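Long-range contacts in alpha-1,3-glucanase (Streptomyces thermodiastaticus, PDB 7C7D), which hydrolyses alpha-1,3-glucosidic linkages within alpha-1,3-glucan, as a thermostable glycoside hydrolase of family GH87: residues 93-98 and 181-186; 116-121 and 141-146; 164-169 and 264-269; 324-329 and 347-352; 371-376 and 400-405. All blocks are in the same frame, centred on the assembly; numbering follows the deposited sequence.

Interaction 1: residues 93-98 and 181-186; sequences VRLDAG and LQATNV
Leu-95 and Ala-183 meet methylene to methyl, with CB of Leu-95 3.9 Å from CB of Ala-183. From there the leucine can be followed outward. Its CG stands beside the backbone N and anti to the carbonyl carbon (chi1 -56°), and the branch then reaches across to the other segment, where CD1 comes to 4.0 Å from the carbonyl O of Leu-181. The Leu-95 side chain also packs on Val-101 of strand 100-104 and Val-190 of strand 188-196. The methyl of Ala-183 is shared: besides Leu-95 it also meets the carbonyl O of Asp-96 at 3.5 Å. Nearer the surface, CB of Ala-97 rests 3.7 Å from the carbonyl O of Thr-184. No hydrogen bond crosses between the segments, which touch through apolar groups and carbonyl oxygens. OD1 of Asp-96 is bonded to Gln-187, the residue just after segment 181-186. Leu-181 goes inward, among Leu-126, Val-128, Phe-103 and Val-190. The contact lies at one end of an antiparallel beta-sandwich. Residues 96-99 lead from strand 92-95 in one sheet to strand 100-104 in the other, and 184-187 lead back from strand 178-183 to strand 188-196, so two neighbouring crossings between the same pair of sheets lie against each other here.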
# COMPACT_ATOMS: atom_id res chain seq x y z
N VAL A 93 3.56 19.40 8.22
CA VAL A 93 3.54 20.63 9.01
C VAL A 93 3.77 20.26 10.47
O VAL A 93 2.96 19.52 11.06
CB VAL A 93 2.23 21.40 8.84
CG1 VAL A 93 2.25 22.64 9.71
CG2 VAL A 93 2.03 21.80 7.37
N ARG A 94 4.85 20.77 11.05
CA ARG A 94 5.16 20.52 12.45
C ARG A 94 4.43 21.55 13.30
O ARG A 94 4.60 22.76 13.11
CB ARG A 94 6.67 20.64 12.69
CG ARG A 94 7.07 20.35 14.13
CD ARG A 94 8.58 20.26 14.29
NE ARG A 94 9.22 21.56 14.12
CZ ARG A 94 10.09 21.86 13.15
NH1 ARG A 94 10.42 20.94 12.25
NH2 ARG A 94 10.62 23.07 13.09
N LEU A 95 3.59 21.07 14.21
CA LEU A 95 2.84 21.93 15.12
C LEU A 95 3.44 21.78 16.51
O LEU A 95 3.28 20.74 17.15
CB LEU A 95 1.37 21.52 15.15
CG LEU A 95 0.61 21.48 13.83
CD1 LEU A 95 -0.81 21.00 14.09
CD2 LEU A 95 0.61 22.85 13.17
N ASP A 96 4.12 22.81 16.98
CA ASP A 96 4.34 22.91 18.41
C ASP A 96 3.00 22.99 19.10
O ASP A 96 1.99 23.45 18.52
CB ASP A 96 5.07 24.20 18.75
CG ASP A 96 6.56 24.14 18.46
OD1 ASP A 96 7.12 23.04 18.40
OD2 ASP A 96 7.17 25.23 18.28
N ALA A 97 2.97 22.61 20.38
CA ALA A 97 1.94 23.25 21.17
C ALA A 97 2.16 24.74 20.93
O ALA A 97 3.03 25.37 21.54
CB ALA A 97 2.10 22.85 22.68
N GLY A 98 1.56 25.23 19.87
CA GLY A 98 1.24 26.64 19.71
C GLY A 98 0.09 26.72 18.76
O GLY A 98 -0.78 27.56 18.88
N LEU A 181 -7.00 21.53 13.14
CA LEU A 181 -6.33 20.67 14.10
C LEU A 181 -5.39 21.54 14.92
O LEU A 181 -4.59 22.29 14.36
CB LEU A 181 -5.54 19.59 13.37
CG LEU A 181 -6.30 18.78 12.32
CD1 LEU A 181 -5.41 17.71 11.71
CD2 LEU A 181 -7.56 18.17 12.92
N GLN A 182 -5.51 21.46 16.24
CA GLN A 182 -4.77 22.32 17.15
C GLN A 182 -3.98 21.46 18.12
O GLN A 182 -4.56 20.69 18.89
CB GLN A 182 -5.72 23.23 17.92
CG GLN A 182 -5.03 24.20 18.86
CD GLN A 182 -5.59 25.59 18.74
OE1 GLN A 182 -5.54 26.22 17.68
NE2 GLN A 182 -6.17 26.08 19.83
N ALA A 183 -2.66 21.60 18.10
CA ALA A 183 -1.81 20.87 19.04
C ALA A 183 -1.90 21.52 20.41
O ALA A 183 -2.03 22.73 20.51
CB ALA A 183 -0.36 20.89 18.55
N THR A 184 -1.85 20.71 21.47
CA THR A 184 -2.01 21.25 22.82
C THR A 184 -1.05 20.65 23.83
O THR A 184 -0.60 21.35 24.75
CB THR A 184 -3.45 21.06 23.33
OG1 THR A 184 -3.77 19.66 23.38
CG2 THR A 184 -4.46 21.80 22.45
N ASN A 185 -0.73 19.36 23.70
CA ASN A 185 0.01 18.66 24.75
C ASN A 185 1.14 17.79 24.21
O ASN A 185 1.74 17.03 24.98
CB ASN A 185 -0.93 17.81 25.62
CG ASN A 185 -1.76 16.84 24.81
OD1 ASN A 185 -1.34 16.37 23.76
ND2 ASN A 185 -2.96 16.52 25.31
N VAL A 186 1.43 17.87 22.91
CA VAL A 186 2.54 17.16 22.30
C VAL A 186 2.75 17.80 20.94
O VAL A 186 1.80 18.28 20.31
CB VAL A 186 2.27 15.63 22.19
CG1 VAL A 186 1.05 15.35 21.32
CG2 VAL A 186 3.50 14.89 21.68

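Interaction 2: residues 116-121 and 141-146; sequences YSVPDG and VTSKYS
The ring of Tyr-116 carries CG1 of Val-141 over the centre of one face, 3.6 Å above the plane, a CH-pi contact only 10° off the ring normal; at the ring's edge, close to its plane, sits the backbone N of Thr-142. Thr-165 also packs against the ring. A second flat group, Tyr-145, has CG of Lys-144 over one face and reaches the beta-helix by stacking on the ring of His-326. The Tyr-116 ring lies inside the antiparallel beta-sandwich, where the end of strand 109-117 in one sheet meets the end of strand 133-142 at the margin of the other. CG of Tyr-116 lies between its backbone N and carbonyl carbon (chi1 72°), and the ring then carries the hydroxyl to the facing strand: Thr-142 N donates to Tyr-116 OH at 2.8 Å, in a nearly straight bond. Val-118 continues the apolar surface. Its CG1 is 4.0 Å from CB of Val-141, while CG2 presses against the peptide between Thr-142 and Ser-143, 3.4 Å from Ser-143 N. After Thr-142 the second segment makes a type I turn from Ser-143 to Ser-146, overlapped at its start by an ST turn in which Lys-144 N donates to Thr-142 OG1. Ser-143 OG is bonded to Gln-122 O and receives a weak bond from Gly-121 N. Between the segments a water accepts from Val-118 N at 3.0 Å and lies 3.2 Å from Thr-142 O, placed to donate to it, with a weaker link to Ser-146 OG at 3.3 Å.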
# COMPACT_ATOMS: atom_id res chain seq x y z
N TYR A 116 -0.02 11.42 10.75
CA TYR A 116 0.75 12.31 11.61
C TYR A 116 1.92 11.53 12.20
O TYR A 116 1.94 10.30 12.17
CB TYR A 116 -0.13 12.84 12.76
CG TYR A 116 -0.38 11.72 13.73
CD1 TYR A 116 -1.40 10.79 13.50
CD2 TYR A 116 0.45 11.52 14.83
CE1 TYR A 116 -1.59 9.71 14.35
CE2 TYR A 116 0.28 10.43 15.66
CZ TYR A 116 -0.74 9.54 15.43
OH TYR A 116 -0.93 8.47 16.27
N SER A 117 2.86 12.26 12.79
CA SER A 117 3.93 11.68 13.59
C SER A 117 4.09 12.49 14.88
O SER A 117 3.91 13.71 14.87
CB SER A 117 5.25 11.72 12.81
OG SER A 117 6.31 11.13 13.53
N VAL A 118 4.40 11.81 15.98
CA VAL A 118 4.85 12.48 17.20
C VAL A 118 6.17 11.88 17.59
O VAL A 118 6.53 10.77 17.15
CB VAL A 118 3.80 12.36 18.35
CG1 VAL A 118 2.50 13.04 17.96
CG2 VAL A 118 3.61 10.92 18.77
N PRO A 119 6.96 12.56 18.43
CA PRO A 119 8.29 12.05 18.76
C PRO A 119 8.23 10.70 19.46
O PRO A 119 7.31 10.41 20.23
CB PRO A 119 8.87 13.13 19.68
CG PRO A 119 8.15 14.37 19.27
CD PRO A 119 6.75 13.91 18.98
N ASP A 120 9.22 9.87 19.17
CA ASP A 120 9.25 8.52 19.72
C ASP A 120 9.27 8.57 21.24
O ASP A 120 10.01 9.35 21.83
CB ASP A 120 10.48 7.78 19.20
CG ASP A 120 10.34 6.28 19.31
OD1 ASP A 120 9.26 5.81 19.70
OD2 ASP A 120 11.33 5.57 19.01
N GLY A 121 8.42 7.75 21.86
CA GLY A 121 8.27 7.74 23.30
C GLY A 121 7.14 8.61 23.82
O GLY A 121 6.79 8.49 25.00
N VAL A 141 -3.10 10.78 19.46
CA VAL A 141 -1.86 10.71 18.69
C VAL A 141 -0.80 10.03 19.53
O VAL A 141 -0.66 10.30 20.73
CB VAL A 141 -1.39 12.10 18.20
CG1 VAL A 141 -2.31 12.61 17.09
CG2 VAL A 141 -1.34 13.09 19.33
N THR A 142 -0.05 9.12 18.90
CA THR A 142 0.93 8.35 19.65
C THR A 142 2.07 7.93 18.73
O THR A 142 1.94 7.90 17.51
CB THR A 142 0.30 7.12 20.32
OG1 THR A 142 1.30 6.45 21.10
CG2 THR A 142 -0.26 6.16 19.27
N SER A 143 3.19 7.59 19.37
CA SER A 143 4.34 6.99 18.72
C SER A 143 4.39 5.48 18.92
O SER A 143 5.30 4.83 18.40
CB SER A 143 5.64 7.61 19.25
OG SER A 143 5.73 7.46 20.66
N LYS A 144 3.40 4.91 19.62
CA LYS A 144 3.43 3.50 19.99
C LYS A 144 3.58 2.59 18.78
O LYS A 144 4.31 1.59 18.84
CB LYS A 144 2.17 3.16 20.78
CG LYS A 144 2.00 1.66 21.03
CD LYS A 144 0.74 1.35 21.81
CE LYS A 144 0.66 -0.14 22.10
NZ LYS A 144 -0.57 -0.51 22.84
N TYR A 145 2.91 2.91 17.68
CA TYR A 145 2.88 2.05 16.51
C TYR A 145 3.93 2.43 15.48
O TYR A 145 3.94 1.86 14.38
CB TYR A 145 1.48 2.05 15.88
CG TYR A 145 0.41 1.81 16.90
CD1 TYR A 145 0.18 0.54 17.40
CD2 TYR A 145 -0.36 2.86 17.39
CE1 TYR A 145 -0.80 0.31 18.36
CE2 TYR A 145 -1.34 2.65 18.34
CZ TYR A 145 -1.55 1.37 18.82
OH TYR A 145 -2.53 1.17 19.77
N SER A 146 4.80 3.38 15.81
CA SER A 146 5.74 3.98 14.89
C SER A 146 7.17 3.70 15.34
O SER A 146 7.41 3.18 16.44
CB SER A 146 5.51 5.50 14.80
OG SER A 146 4.20 5.78 14.32
O HOH W 1 4.20 8.81 15.51

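Interaction 3: residues 164-169 and 264-269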
# COMPACT_ATOMS: atom_id res chain seq x y z
N ASN A 164 -1.93 6.76 11.58
CA ASN A 164 -3.21 7.33 11.20
C ASN A 164 -4.17 7.26 12.38
O ASN A 164 -4.31 6.21 13.02
CB ASN A 164 -3.80 6.62 9.98
CG ASN A 164 -3.08 7.00 8.70
OD1 ASN A 164 -3.51 7.89 7.97
ND2 ASN A 164 -1.95 6.35 8.44
N THR A 165 -4.81 8.38 12.65
CA THR A 165 -5.79 8.47 13.72
C THR A 165 -7.09 9.01 13.13
O THR A 165 -7.06 9.87 12.25
CB THR A 165 -5.25 9.35 14.86
OG1 THR A 165 -6.19 9.36 15.94
CG2 THR A 165 -4.98 10.78 14.40
N ARG A 166 -8.22 8.48 13.60
CA ARG A 166 -9.50 8.80 12.99
C ARG A 166 -10.52 9.20 14.04
O ARG A 166 -10.41 8.86 15.22
CB ARG A 166 -10.04 7.63 12.15
CG ARG A 166 -10.53 6.44 12.96
CD ARG A 166 -11.12 5.35 12.07
NE ARG A 166 -11.60 4.22 12.85
CZ ARG A 166 -12.30 3.20 12.36
NH1 ARG A 166 -12.62 3.17 11.07
NH2 ARG A 166 -12.70 2.23 13.16
N LEU A 167 -11.55 9.90 13.58
CA LEU A 167 -12.61 10.38 14.46
C LEU A 167 -13.84 10.67 13.62
O LEU A 167 -13.75 11.32 12.58
CB LEU A 167 -12.14 11.68 15.14
CG LEU A 167 -12.92 12.25 16.32
CD1 LEU A 167 -13.29 11.16 17.30
CD2 LEU A 167 -12.09 13.33 16.99
N LEU A 168 -14.99 10.17 14.08
CA LEU A 168 -16.26 10.67 13.56
C LEU A 168 -16.46 12.08 14.10
O LEU A 168 -16.25 12.34 15.28
CB LEU A 168 -17.41 9.77 14.03
CG LEU A 168 -17.48 8.37 13.43
CD1 LEU A 168 -18.47 7.50 14.19
CD2 LEU A 168 -17.84 8.41 11.95
N LEU A 169 -16.84 13.01 13.22
CA LEU A 169 -16.94 14.40 13.64
C LEU A 169 -18.16 14.68 14.50
O LEU A 169 -18.19 15.71 15.18
CB LEU A 169 -16.91 15.33 12.43
CG LEU A 169 -15.61 15.37 11.62
CD1 LEU A 169 -15.79 16.18 10.35
CD2 LEU A 169 -14.46 15.90 12.46
N ALA A 264 -21.58 -3.43 11.30
CA ALA A 264 -22.45 -2.30 11.01
C ALA A 264 -21.74 -1.20 10.23
O ALA A 264 -22.33 -0.14 9.98
CB ALA A 264 -23.00 -1.73 12.32
N GLY A 265 -20.49 -1.44 9.83
CA GLY A 265 -19.63 -0.43 9.25
C GLY A 265 -18.32 -0.39 9.99
O GLY A 265 -18.29 -0.55 11.22
N SER A 266 -17.22 -0.19 9.26
CA SER A 266 -15.89 -0.26 9.86
C SER A 266 -15.60 0.88 10.84
O SER A 266 -14.57 0.83 11.52
CB SER A 266 -14.83 -0.30 8.77
OG SER A 266 -14.83 0.92 8.06
N TRP A 267 -16.45 1.90 10.92
CA TRP A 267 -16.31 2.93 11.93
C TRP A 267 -17.13 2.63 13.18
O TRP A 267 -17.04 3.39 14.15
CB TRP A 267 -16.68 4.31 11.37
CG TRP A 267 -15.71 4.79 10.32
CD1 TRP A 267 -15.48 4.23 9.09
CD2 TRP A 267 -14.83 5.92 10.42
NE1 TRP A 267 -14.51 4.94 8.42
CE2 TRP A 267 -14.10 5.98 9.21
CE3 TRP A 267 -14.59 6.88 11.41
CZ2 TRP A 267 -13.16 6.98 8.96
CZ3 TRP A 267 -13.64 7.87 11.15
CH2 TRP A 267 -12.94 7.91 9.94
N TYR A 268 -17.89 1.55 13.19
CA TYR A 268 -18.79 1.22 14.29
C TYR A 268 -18.52 -0.13 14.93
O TYR A 268 -18.55 -0.24 16.16
CB TYR A 268 -20.25 1.25 13.81
CG TYR A 268 -20.63 2.55 13.16
CD1 TYR A 268 -20.83 3.70 13.92
CD2 TYR A 268 -20.79 2.64 11.79
CE1 TYR A 268 -21.18 4.90 13.32
CE2 TYR A 268 -21.13 3.83 11.18
CZ TYR A 268 -21.32 4.95 11.95
OH TYR A 268 -21.67 6.14 11.34
N SER A 269 -18.28 -1.16 14.13
CA SER A 269 -18.00 -2.51 14.64
C SER A 269 -16.50 -2.73 14.56
O SER A 269 -15.95 -2.92 13.47
CB SER A 269 -18.75 -3.55 13.81
OG SER A 269 -20.14 -3.27 13.79
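Leu-168 on strand 163-169 and Trp-267 in the loop 264-269 bring their backbones no nearer than 7.9 Å, CA to CA, and side chains bridge the distance. The loop is a tight one, in which Gly-265 O accepts from both Tyr-268 N and Ser-269 N. Arg-166 and Trp-267 form the centre of the contact. The arginine chain, extended from CG to NE, runs obliquely over one face of the indole. CD makes a CH-pi contact 3.7 Å from the centroid of the six-membered ring, and CZ, 4.3 Å from that of the five-membered ring, a cation-pi contact, the guanidinium tilted 35° against the indole with NH1 lowered onto it. The loop joins strands 259-263 and 269-272 of the right-handed parallel beta-helix, whereas strand 163-169 belongs to the N-terminal beta-sandwich, so the arginine spans the interface of the two domains. Trp-323 adds a further cation-pi partner for Arg-166 and meets Trp-267 edge-to-face. At its end the guanidinium grips a single oxygen with two nitrogens: NH2 reaches Ser-266 O at 2.9 Å in the carbonyl plane, NH1 reaches Ser-266 O at 3.1 Å from above that plane. Leu-168 uses both its methyls: CD2 lies 3.6 Å from Trp-267 CE3, and CD1 is 3.9 Å from CE1 of Tyr-268, whose hydroxyl is bonded to Ser-199 O.

Interaction 4: residues 324-329 and 347-352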
# COMPACT_ATOMS: atom_id res chain seq x y z
N ILE A 324 -8.44 -2.06 8.21
CA ILE A 324 -7.42 -2.96 8.74
C ILE A 324 -6.22 -2.10 9.12
O ILE A 324 -5.72 -1.34 8.28
CB ILE A 324 -7.01 -4.00 7.69
CG1 ILE A 324 -8.23 -4.77 7.17
CG2 ILE A 324 -5.94 -4.94 8.23
CD1 ILE A 324 -9.03 -5.48 8.22
N GLN A 325 -5.78 -2.20 10.37
CA GLN A 325 -4.76 -1.28 10.85
C GLN A 325 -3.96 -1.89 11.99
O GLN A 325 -4.48 -2.67 12.78
CB GLN A 325 -5.44 0.02 11.32
CG GLN A 325 -4.49 1.12 11.72
CD GLN A 325 -5.21 2.38 12.19
OE1 GLN A 325 -6.37 2.33 12.60
NE2 GLN A 325 -4.51 3.50 12.11
N HIS A 326 -2.68 -1.49 12.09
CA HIS A 326 -1.84 -1.85 13.24
C HIS A 326 -1.66 -3.36 13.37
O HIS A 326 -1.72 -3.93 14.46
CB HIS A 326 -2.33 -1.23 14.55
CG HIS A 326 -2.26 0.26 14.57
ND1 HIS A 326 -3.06 1.03 15.39
CD2 HIS A 326 -1.50 1.13 13.86
CE1 HIS A 326 -2.79 2.31 15.19
NE2 HIS A 326 -1.85 2.40 14.27
N VAL A 327 -1.43 -4.01 12.23
CA VAL A 327 -1.03 -5.41 12.17
C VAL A 327 0.31 -5.49 11.46
O VAL A 327 0.86 -4.46 11.05
CB VAL A 327 -2.11 -6.30 11.51
CG1 VAL A 327 -3.36 -6.32 12.37
CG2 VAL A 327 -2.46 -5.79 10.10
N LYS A 328 0.86 -6.70 11.32
CA LYS A 328 2.10 -6.86 10.57
C LYS A 328 1.80 -6.88 9.08
O LYS A 328 2.20 -5.97 8.34
CB LYS A 328 2.85 -8.12 11.02
CG LYS A 328 4.21 -8.27 10.34
CD LYS A 328 4.89 -9.58 10.66
CE LYS A 328 4.18 -10.75 10.01
NZ LYS A 328 5.05 -11.97 10.00
N VAL A 329 1.10 -7.92 8.62
CA VAL A 329 0.57 -7.99 7.26
C VAL A 329 -0.94 -7.92 7.35
O VAL A 329 -1.56 -8.56 8.21
CB VAL A 329 1.03 -9.28 6.54
CG1 VAL A 329 0.41 -9.37 5.14
CG2 VAL A 329 2.53 -9.32 6.46
N ILE A 347 -6.25 -0.33 4.29
CA ILE A 347 -5.19 -1.04 4.99
C ILE A 347 -4.14 0.01 5.34
O ILE A 347 -3.48 0.56 4.45
CB ILE A 347 -4.59 -2.18 4.15
CG1 ILE A 347 -5.69 -3.17 3.75
CG2 ILE A 347 -3.50 -2.91 4.94
CD1 ILE A 347 -5.27 -4.22 2.73
N LEU A 348 -4.01 0.31 6.64
CA LEU A 348 -3.22 1.44 7.10
C LEU A 348 -2.28 0.98 8.19
O LEU A 348 -2.66 0.18 9.06
CB LEU A 348 -4.10 2.52 7.72
CG LEU A 348 -5.30 2.92 6.88
CD1 LEU A 348 -6.19 3.84 7.67
CD2 LEU A 348 -4.82 3.61 5.63
N ASP A 349 -1.06 1.52 8.19
CA ASP A 349 -0.15 1.37 9.32
C ASP A 349 0.12 -0.10 9.64
O ASP A 349 -0.27 -0.63 10.69
CB ASP A 349 -0.68 2.08 10.57
CG ASP A 349 -1.06 3.53 10.34
OD1 ASP A 349 -0.34 4.25 9.62
OD2 ASP A 349 -2.08 3.96 10.92
N THR A 350 0.78 -0.77 8.70
CA THR A 350 1.18 -2.16 8.90
C THR A 350 2.70 -2.22 8.91
O THR A 350 3.36 -1.48 8.17
CB THR A 350 0.58 -3.09 7.83
OG1 THR A 350 1.01 -2.69 6.52
CG2 THR A 350 -0.95 -3.07 7.87
N THR A 351 3.27 -3.07 9.76
CA THR A 351 4.73 -3.09 9.83
C THR A 351 5.38 -3.89 8.71
O THR A 351 6.61 -3.82 8.56
CB THR A 351 5.21 -3.57 11.20
OG1 THR A 351 4.73 -4.89 11.44
CG2 THR A 351 4.74 -2.63 12.30
N ALA A 352 4.60 -4.62 7.92
CA ALA A 352 5.10 -5.27 6.72
C ALA A 352 4.09 -5.04 5.59
O ALA A 352 3.47 -3.97 5.53
CB ALA A 352 5.39 -6.75 6.96
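Ile-324 pairs in parallel with Ile-347 on the next coil of the right-handed beta-helix, and its carbonyl O accepts from Leu-348 N at 2.9 Å. Gln-325 follows, its CG anti to the backbone N (chi1 -175°) and the chain extended beyond, lying alongside Asp-349. Its NE2 bonds Asp-349 OD2 at 2.7 Å, with amide and carboxylate nearly coplanar; NE2 and OD2 also bond Asn-164 O and N, respectively, from the beta-sandwich. At His-326 the chain takes a left-handed backbone conformation, matched by Asp-349, and both chains turn together. His-326 N is held by Asp-349 O at 2.9 Å. The imidazole lies beside the aspartate, CD2 3.5 Å from Asp-349 CB, with CG of Gln-325 over one face and NE2 bonded to Asp-163. Val-327 then places CG2 against CG2 of Thr-350 and offers its O to Thr-351 N. Lys-328 sends its ammonium away to Ser-304 and Val-301, while its methylenes cross the Thr-351 side chain; its O receives Ala-352 N at 2.8 Å. Last comes Val-329, CG2 touching CB of Ala-352 at 3.9 Å.

Interaction 5: residues 371-376 and 400-405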
# COMPACT_ATOMS: atom_id res chain seq x y z
N LEU A 371 -4.26 1.97 0.54
CA LEU A 371 -3.16 1.48 1.36
C LEU A 371 -2.21 2.62 1.65
O LEU A 371 -1.67 3.24 0.73
CB LEU A 371 -2.42 0.34 0.64
CG LEU A 371 -3.26 -0.93 0.42
CD1 LEU A 371 -3.77 -1.04 -1.03
CD2 LEU A 371 -2.45 -2.15 0.81
N ARG A 372 -2.00 2.91 2.95
CA ARG A 372 -1.06 3.94 3.38
C ARG A 372 -0.17 3.38 4.48
O ARG A 372 -0.66 2.71 5.40
CB ARG A 372 -1.81 5.17 3.92
CG ARG A 372 -0.91 6.24 4.53
CD ARG A 372 -1.71 7.39 5.13
NE ARG A 372 -2.27 8.29 4.12
CZ ARG A 372 -3.44 8.90 4.24
NH1 ARG A 372 -4.19 8.68 5.31
NH2 ARG A 372 -3.87 9.70 3.28
N ASN A 373 1.13 3.67 4.39
CA ASN A 373 2.06 3.40 5.50
C ASN A 373 2.22 1.90 5.77
O ASN A 373 2.12 1.43 6.91
CB ASN A 373 1.69 4.17 6.77
CG ASN A 373 2.80 4.16 7.82
OD1 ASN A 373 3.99 4.06 7.50
ND2 ASN A 373 2.41 4.30 9.08
N GLN A 374 2.49 1.13 4.71
CA GLN A 374 2.94 -0.24 4.83
C GLN A 374 4.44 -0.25 5.10
O GLN A 374 5.14 0.70 4.75
CB GLN A 374 2.63 -1.02 3.55
CG GLN A 374 1.20 -1.52 3.45
CD GLN A 374 0.17 -0.43 3.70
OE1 GLN A 374 -0.03 0.47 2.87
NE2 GLN A 374 -0.50 -0.49 4.85
N GLY A 375 4.92 -1.30 5.75
CA GLY A 375 6.32 -1.41 6.09
C GLY A 375 7.18 -2.16 5.10
O GLY A 375 8.35 -2.45 5.38
N ASP A 376 6.63 -2.51 3.94
CA ASP A 376 7.29 -3.24 2.88
C ASP A 376 6.33 -3.14 1.70
O ASP A 376 5.43 -2.30 1.74
CB ASP A 376 7.51 -4.69 3.34
CG ASP A 376 8.69 -5.36 2.67
OD1 ASP A 376 8.77 -5.35 1.42
OD2 ASP A 376 9.56 -5.91 3.39
N GLN A 400 3.13 5.80 0.22
CA GLN A 400 4.14 5.74 1.28
C GLN A 400 4.38 4.35 1.88
O GLN A 400 4.38 4.20 3.11
CB GLN A 400 3.84 6.79 2.36
CG GLN A 400 4.35 8.18 1.98
CD GLN A 400 5.88 8.26 1.94
OE1 GLN A 400 6.58 7.30 2.28
NE2 GLN A 400 6.40 9.42 1.53
N PRO A 401 4.69 3.33 1.07
CA PRO A 401 5.32 2.14 1.65
C PRO A 401 6.70 2.56 2.16
O PRO A 401 7.42 3.28 1.47
CB PRO A 401 5.40 1.17 0.47
CG PRO A 401 5.50 2.07 -0.74
CD PRO A 401 4.69 3.30 -0.41
N ASN A 402 7.05 2.12 3.38
CA ASN A 402 8.24 2.68 4.03
C ASN A 402 9.53 2.25 3.33
O ASN A 402 10.53 2.97 3.38
CB ASN A 402 8.40 2.15 5.45
CG ASN A 402 7.22 2.42 6.36
OD1 ASN A 402 7.00 1.65 7.30
ND2 ASN A 402 6.49 3.50 6.13
N LEU A 403 9.52 1.06 2.75
CA LEU A 403 10.64 0.51 2.01
C LEU A 403 10.04 -0.42 0.96
O LEU A 403 8.88 -0.81 1.05
CB LEU A 403 11.63 -0.20 2.93
CG LEU A 403 11.11 -1.33 3.82
CD1 LEU A 403 11.26 -2.68 3.13
CD2 LEU A 403 11.84 -1.34 5.17
N ALA A 404 10.84 -0.75 -0.05
CA ALA A 404 10.40 -1.63 -1.13
C ALA A 404 9.31 -0.98 -1.97
O ALA A 404 9.26 0.25 -2.11
CB ALA A 404 10.05 -3.03 -0.62
N ASN A 405 8.45 -1.78 -2.58
CA ASN A 405 7.69 -1.33 -3.74
C ASN A 405 6.26 -0.94 -3.40
O ASN A 405 5.69 -1.36 -2.39
CB ASN A 405 7.68 -2.44 -4.79
CG ASN A 405 9.08 -2.94 -5.10
OD1 ASN A 405 9.83 -2.29 -5.80
ND2 ASN A 405 9.43 -4.10 -4.55
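Asn-373 and Gln-374 face Asn-402 in a buried, polar contact between the turns of two successive coils of the right-handed parallel beta-helix, on the side where the beta-sandwich domain sits. Segment 371-376 runs out of strand 365-372, and the loop 400-405 follows strand 397-399; Asn-373 and Gln-400 both take left-handed backbone angles, so the two turns bend alike. Two hydrogen bonds join them. Asn-402 N donates to Gln-374 O at 2.7 Å. Beside it, Asn-402 ND2 reaches Asn-373 OD1 at 2.9 Å, meeting the acceptor nearly in line with its C=O bond, although the two amide planes stand 58° apart. CB of Asn-373 points away from 400-405, but with CG anti to the backbone N (chi1 -167°) the amide oxygen still reaches Asn-402. Each amide has a second role: Asn-373 ND2 is bonded to Asp-349 OD1, and Asn-402 OD1 to His-160 of the N-terminal domain, to which Gln-400 adds bonds from NE2 to Ser-85 O and Ala-87 O, its OE1 being bonded to Asn-426 ND2. The amide of Asn-402 lies close against the backbone, with OD1 3.4 Å from CA of Gly-375. The Gln-400 side chain is about 8 Å from the bound calcium ion. Further on, Leu-403 CG sits 3.4 Å from Gly-375 O. Asp-376 crosses Leu-403 obliquely; its OD2 lies 3.7 Å from Leu-403 CD1 and forms a salt bridge with Arg-300, while OD1 of Asp-376 rests 3.3 Å from CB of Ala-404.

How the interactions relate
From the N terminus, interaction 1 opens first and closes the long loop from strand 92-95 to strand 178-183; interaction 2 is nested inside it, and the two touch where Val-186 packs on Val-118 and Val-141. Interaction 3 starts within that same loop, at 164-169, but closes only at 264-269, so it crosses interaction 1 and ties the beta-sandwich to the beta-helix. Interactions 4 and 5 follow in series, each joining successive coils; Ala-352 O probably accepts from Gly-375 N between them. The two domains meet again where Tyr-145 of interaction 2 packs on interaction 4, and where Asn-164 of interaction 3 probably bonds to Arg-372 of interaction 5.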